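Local coordinates for Peptide/nickel transport system substrate-binding protein (PDB 5KZT) that binds peptides and probably delivers them for uptake, as the OppA-type solute-binding component of a peptide transport system, at residues F439-A444 against D454-L459; M448-K453 against T486-I491. All blocks are in the same frame, centred on the assembly; numbering follows the deposited sequence.

Interaction 1. Residues F439-A444 against D454-L459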
loop_
_atom_site.group_PDB
_atom_site.type_symbol
_atom_site.label_atom_id
_atom_site.label_comp_id
_atom_site.label_asym_id
_atom_site.label_seq_id
_atom_site.Cartn_x
_atom_site.Cartn_y
_atom_site.Cartn_z
ATOM N N PHE A 439 9.949 5.796 -7.354
ATOM C CA PHE A 439 11.372 6.132 -7.245
ATOM C C PHE A 439 11.841 7.245 -8.180
ATOM O O PHE A 439 13.040 7.424 -8.386
ATOM C CB PHE A 439 12.175 4.840 -7.392
ATOM C CG PHE A 439 11.786 3.812 -6.360
ATOM C CD1 PHE A 439 12.099 4.023 -5.018
ATOM C CD2 PHE A 439 11.035 2.693 -6.713
ATOM C CE1 PHE A 439 11.715 3.115 -4.040
ATOM C CE2 PHE A 439 10.643 1.776 -5.731
ATOM C CZ PHE A 439 10.991 1.986 -4.399
ATOM N N VAL A 440 10.882 8.010 -8.708
ATOM C CA VAL A 440 11.191 9.271 -9.357
ATOM C C VAL A 440 11.832 10.232 -8.342
ATOM O O VAL A 440 11.585 10.134 -7.134
ATOM C CB VAL A 440 9.952 9.931 -10.037
ATOM C CG1 VAL A 440 9.357 8.988 -11.079
ATOM C CG2 VAL A 440 8.910 10.350 -9.011
ATOM N N THR A 441 12.673 11.136 -8.850
ATOM C CA THR A 441 13.408 12.093 -8.022
ATOM C C THR A 441 12.440 12.875 -7.141
ATOM O O THR A 441 11.449 13.407 -7.626
ATOM C CB THR A 441 14.257 13.066 -8.910
ATOM O OG1 THR A 441 15.230 12.316 -9.651
ATOM C CG2 THR A 441 14.977 14.132 -8.079
ATOM N N ASP A 442 12.741 12.931 -5.842
ATOM C CA ASP A 442 11.971 13.693 -4.865
ATOM C C ASP A 442 10.515 13.209 -4.694
ATOM O O ASP A 442 9.690 13.928 -4.117
ATOM C CB ASP A 442 12.014 15.208 -5.170
ATOM C CG ASP A 442 13.400 15.812 -5.009
ATOM O OD1 ASP A 442 14.134 15.424 -4.080
ATOM O OD2 ASP A 442 13.751 16.709 -5.808
ATOM N N GLY A 443 10.209 12.001 -5.162
ATOM C CA GLY A 443 8.872 11.464 -5.009
ATOM C C GLY A 443 8.558 11.223 -3.539
ATOM O O GLY A 443 9.446 10.858 -2.743
ATOM N N ALA A 444 7.294 11.402 -3.167
ATOM C CA ALA A 444 6.898 11.267 -1.753
ATOM C C ALA A 444 7.070 9.860 -1.172
ATOM O O ALA A 444 7.161 9.716 0.050
ATOM C CB ALA A 444 5.466 11.744 -1.550
ATOM N N ASP A 454 17.357 9.796 -16.156
ATOM C CA ASP A 454 16.903 8.912 -17.236
ATOM C C ASP A 454 15.681 8.100 -16.796
ATOM O O ASP A 454 14.748 7.874 -17.578
ATOM C CB ASP A 454 18.021 7.950 -17.667
ATOM C CG ASP A 454 19.227 8.664 -18.251
ATOM O OD1 ASP A 454 19.077 9.785 -18.786
ATOM O OD2 ASP A 454 20.337 8.095 -18.160
ATOM N N TYR A 455 15.699 7.662 -15.540
ATOM C CA TYR A 455 14.560 6.972 -14.932
ATOM C C TYR A 455 13.348 7.903 -14.908
ATOM O O TYR A 455 12.311 7.531 -15.420
ATOM C CB TYR A 455 14.904 6.493 -13.526
ATOM C CG TYR A 455 13.864 5.605 -12.888
ATOM C CD1 TYR A 455 13.789 4.257 -13.200
ATOM C CD2 TYR A 455 12.969 6.113 -11.943
ATOM C CE1 TYR A 455 12.847 3.429 -12.592
ATOM C CE2 TYR A 455 12.031 5.289 -11.320
ATOM C CZ TYR A 455 11.971 3.944 -11.657
ATOM O OH TYR A 455 11.031 3.103 -11.080
ATOM N N ASP A 456 13.521 9.125 -14.389
ATOM C CA ASP A 456 12.443 10.150 -14.384
ATOM C C ASP A 456 11.895 10.431 -15.772
ATOM O O ASP A 456 10.684 10.544 -15.943
ATOM C CB ASP A 456 12.917 11.491 -13.807
ATOM C CG ASP A 456 13.452 11.379 -12.406
ATOM O OD1 ASP A 456 13.080 10.436 -11.680
ATOM O OD2 ASP A 456 14.282 12.238 -12.030
ATOM N N LYS A 457 12.785 10.549 -16.751
ATOM C CA LYS A 457 12.387 10.842 -18.126
ATOM C C LYS A 457 11.496 9.740 -18.709
ATOM O O LYS A 457 10.479 10.030 -19.367
ATOM C CB LYS A 457 13.612 11.063 -19.011
ATOM C CG LYS A 457 13.248 11.464 -20.434
ATOM C CD LYS A 457 14.302 12.353 -21.090
ATOM C CE LYS A 457 13.685 13.594 -21.732
ATOM N NZ LYS A 457 12.654 13.276 -22.761
ATOM N N ILE A 458 11.857 8.488 -18.439
ATOM C CA ILE A 458 11.007 7.359 -18.828
ATOM C C ILE A 458 9.609 7.462 -18.220
ATOM O O ILE A 458 8.616 7.327 -18.928
ATOM C CB ILE A 458 11.654 5.992 -18.489
ATOM C CG1 ILE A 458 12.724 5.676 -19.541
ATOM C CG2 ILE A 458 10.600 4.888 -18.448
ATOM C CD1 ILE A 458 13.510 4.406 -19.307
ATOM N N LEU A 459 9.525 7.694 -16.922
ATOM C CA LEU A 459 8.236 7.654 -16.239
ATOM C C LEU A 459 7.422 8.944 -16.430
ATOM O O LEU A 459 6.192 8.895 -16.508
ATOM C CB LEU A 459 8.433 7.272 -14.769
ATOM C CG LEU A 459 9.048 5.866 -14.626
ATOM C CD1 LEU A 459 9.299 5.567 -13.175
ATOM C CD2 LEU A 459 8.180 4.762 -15.238
HETATM O O HOH W 1 14.898 8.845 -10.264
#
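The type II beta turn V440–G443, closed by G443 N to V440 O at 3.0 Å, meets helix 453-459 through T441, whose backbone N and OG1 both bond the carboxylate of D456. T441 N gives its hydrogen to D456 OD1 at 2.9 Å with an N-H...O angle of 157°, approaching from 35° above the carboxylate plane. T441 OG1 donates to D456 OD2 at 2.6 Å, on the syn side of that oxygen. Two bonds from one residue to two oxygens fix the rotation of the carboxylate, and T441 OG1 is placed for this by chi1 of -62°, anti to its own carbonyl carbon. The acid carries further partners: a water lies within hydrogen-bonding distance of D456 OD1 (2.8 Å) and of F439 O, though it has more acceptors in reach than protons to give, and K453 NZ forms a salt bridge with D456 OD2, which would probably favour the ionised form.

Beside these bonds, apolar contacts and close backbone packing continue the contact. V440 CG1 lies 4.0 Å from L459 CD1, while V440 CA comes within 3.2 Å of D456 OD1. The Y455 ring has V440 N at its edge, near the ring plane, and its CE2 stands 4.0 Å from F439 CB. The hydroxyl of Y455 is bonded to L436 O, at the end of helix 433-436. The contact therefore joins the loop that follows helix 433-436 to the next helix in the chain, while F439 and Y455 both rest on L484 of helix 471-487.

Interaction 2. Residues M448-K453 against T486-I491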
loop_
_atom_site.group_PDB
_atom_site.type_symbol
_atom_site.label_atom_id
_atom_site.label_comp_id
_atom_site.label_asym_id
_atom_site.label_seq_id
_atom_site.Cartn_x
_atom_site.Cartn_y
_atom_site.Cartn_z
ATOM N N MET A 448 14.803 8.179 -0.343
ATOM C CA MET A 448 16.118 7.591 -0.315
ATOM C C MET A 448 17.164 8.564 -0.838
ATOM O O MET A 448 18.347 8.230 -0.824
ATOM C CB MET A 448 16.112 6.345 -1.200
ATOM C CG MET A 448 15.265 5.228 -0.646
ATOM S SD MET A 448 15.387 3.732 -1.635
ATOM C CE MET A 448 15.055 4.289 -3.295
ATOM N N SER A 449 16.737 9.752 -1.284
ATOM C CA SER A 449 17.564 10.642 -2.106
ATOM C C SER A 449 18.152 9.906 -3.316
ATOM O O SER A 449 19.295 10.139 -3.720
ATOM C CB SER A 449 18.638 11.351 -1.267
ATOM O OG SER A 449 18.040 12.175 -0.282
ATOM N N TYR A 450 17.346 9.018 -3.896
ATOM C CA TYR A 450 17.700 8.364 -5.135
ATOM C C TYR A 450 17.203 9.254 -6.260
ATOM O O TYR A 450 16.032 9.623 -6.295
ATOM C CB TYR A 450 17.070 6.982 -5.251
ATOM C CG TYR A 450 17.179 6.409 -6.654
ATOM C CD1 TYR A 450 18.407 6.028 -7.180
ATOM C CD2 TYR A 450 16.048 6.290 -7.468
ATOM C CE1 TYR A 450 18.503 5.516 -8.455
ATOM C CE2 TYR A 450 16.134 5.783 -8.747
ATOM C CZ TYR A 450 17.359 5.407 -9.240
ATOM O OH TYR A 450 17.428 4.913 -10.516
ATOM N N SER A 451 18.095 9.560 -7.196
ATOM C CA SER A 451 17.766 10.428 -8.318
ATOM C C SER A 451 18.516 9.961 -9.544
ATOM O O SER A 451 19.756 10.019 -9.571
ATOM C CB SER A 451 18.161 11.872 -8.013
ATOM O OG SER A 451 17.832 12.762 -9.072
ATOM N N ASN A 452 17.766 9.500 -10.544
ATOM C CA ASN A 452 18.313 9.203 -11.867
ATOM C C ASN A 452 17.416 9.875 -12.914
ATOM O O ASN A 452 16.271 9.475 -13.085
ATOM C CB ASN A 452 18.370 7.687 -12.073
ATOM C CG ASN A 452 18.931 7.311 -13.433
ATOM O OD1 ASN A 452 18.523 7.872 -14.434
ATOM N ND2 ASN A 452 19.883 6.382 -13.470
ATOM N N LYS A 453 17.940 10.889 -13.613
ATOM C CA LYS A 453 17.125 11.647 -14.584
ATOM C C LYS A 453 16.625 10.834 -15.767
ATOM O O LYS A 453 15.578 11.158 -16.330
ATOM C CB LYS A 453 17.850 12.900 -15.092
ATOM C CG LYS A 453 18.165 13.964 -14.039
ATOM C CD LYS A 453 17.052 14.264 -13.031
ATOM C CE LYS A 453 15.760 14.819 -13.665
ATOM N NZ LYS A 453 14.551 14.729 -12.778
ATOM N N THR A 486 19.359 -3.168 -11.899
ATOM C CA THR A 486 20.662 -3.600 -12.384
ATOM C C THR A 486 21.681 -2.456 -12.426
ATOM O O THR A 486 22.792 -2.611 -11.926
ATOM C CB THR A 486 20.536 -4.281 -13.756
ATOM O OG1 THR A 486 19.759 -5.476 -13.612
ATOM C CG2 THR A 486 21.918 -4.639 -14.344
ATOM N N ASP A 487 21.291 -1.314 -12.998
ATOM C CA ASP A 487 22.221 -0.198 -13.197
ATOM C C ASP A 487 22.537 0.583 -11.906
ATOM O O ASP A 487 23.692 0.889 -11.646
ATOM C CB ASP A 487 21.704 0.769 -14.280
ATOM C CG ASP A 487 21.414 0.080 -15.624
ATOM O OD1 ASP A 487 21.828 -1.106 -15.813
ATOM O OD2 ASP A 487 20.754 0.723 -16.487
ATOM N N ASP A 488 21.507 0.936 -11.123
ATOM C CA ASP A 488 21.664 1.840 -9.969
ATOM C C ASP A 488 21.581 1.171 -8.602
ATOM O O ASP A 488 22.000 1.752 -7.613
ATOM C CB ASP A 488 20.621 2.965 -10.028
ATOM C CG ASP A 488 20.848 3.929 -11.185
ATOM O OD1 ASP A 488 21.838 3.784 -11.916
ATOM O OD2 ASP A 488 20.040 4.855 -11.393
ATOM N N VAL A 489 21.036 -0.034 -8.521
ATOM C CA VAL A 489 20.816 -0.672 -7.210
ATOM C C VAL A 489 20.128 0.307 -6.224
ATOM O O VAL A 489 20.568 0.483 -5.082
ATOM C CB VAL A 489 22.138 -1.210 -6.597
ATOM C CG1 VAL A 489 21.839 -2.313 -5.591
ATOM C CG2 VAL A 489 23.100 -1.729 -7.665
ATOM N N ALA A 490 19.069 0.974 -6.689
ATOM C CA ALA A 490 18.306 1.928 -5.854
ATOM C C ALA A 490 17.669 1.213 -4.659
ATOM O O ALA A 490 17.588 1.770 -3.552
ATOM C CB ALA A 490 17.212 2.580 -6.690
ATOM N N ILE A 491 17.174 0.007 -4.935
ATOM C CA ILE A 491 16.534 -0.890 -3.940
ATOM C C ILE A 491 16.898 -2.323 -4.262
ATOM O O ILE A 491 17.465 -2.587 -5.315
ATOM C CB ILE A 491 15.005 -0.796 -3.994
ATOM C CG1 ILE A 491 14.474 -1.158 -5.386
ATOM C CG2 ILE A 491 14.552 0.595 -3.591
ATOM C CD1 ILE A 491 13.006 -1.433 -5.401
#
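Y450 and D488 meet where the loop ending in N452, the N-cap residue of helix 453-459, runs past the end of helix 471-487, in a lobe of the periplasmic-binding-protein fold built on the sheet that contains strand 491-503. The touching parts, CA 448 to 452 and CA 488 to 491, run 149° apart, roughly opposed, and nearest CA atoms pair Y450 with A490 at 6.5 Å.

The Y450 side chain can be followed outward. Its CB points toward the other segment, and chi1 of 168° sets CG anti to the backbone N, 3.8 Å from A490 CB. Farther out, the ring lies under that methyl: A490 CB stands 3.6 Å from the ring centroid and only 7° off the normal, a CH-pi contact over the middle of the face. Of the two edges, the CD1/CE1 one is turned to D488, whose CB is 3.7 Å from CE1. At the tip, OH donates to D488 OD2 at 2.8 Å, on the anti side of that oxygen.

The same oxygen accepts a second hydrogen from N452 ND2 at 2.6 Å, on its syn side. Two donors thus grip D488 OD2 from different sides, which should help to stabilise its negative charge. In the N-cap, while ND2 binds D488, OD1 accepts from Y455 N, so both ends of the amide are engaged. R294, on helix 291-299, bonds the backbone oxygens of D488 and V489, where the chain leaves the helix.

At the start of 448-453, M448 is bent at chi3, with its CE 3.7 Å from I491 CG2.

Overall arrangement
From the N terminus, the chain leaves helix 433-436, passes 439-444 and then 448-453, enters helix 453-459, and, after a gap in the model at 461-469, runs along helix 471-487 to 486-491. Interaction 1 closes a short loop, with nine residues between its segments; interaction 2 closes a longer one, with 32 between. Their segments alternate along the chain, so the loops cross instead of nesting. With centres 9 Å apart the two also touch directly: T441 OG1 probably bonds S451 OG, and the F439 ring packs on M448 and I491. Together they tie helices 453-459 and 471-487 and the start of strand 491-503 to one connecting loop.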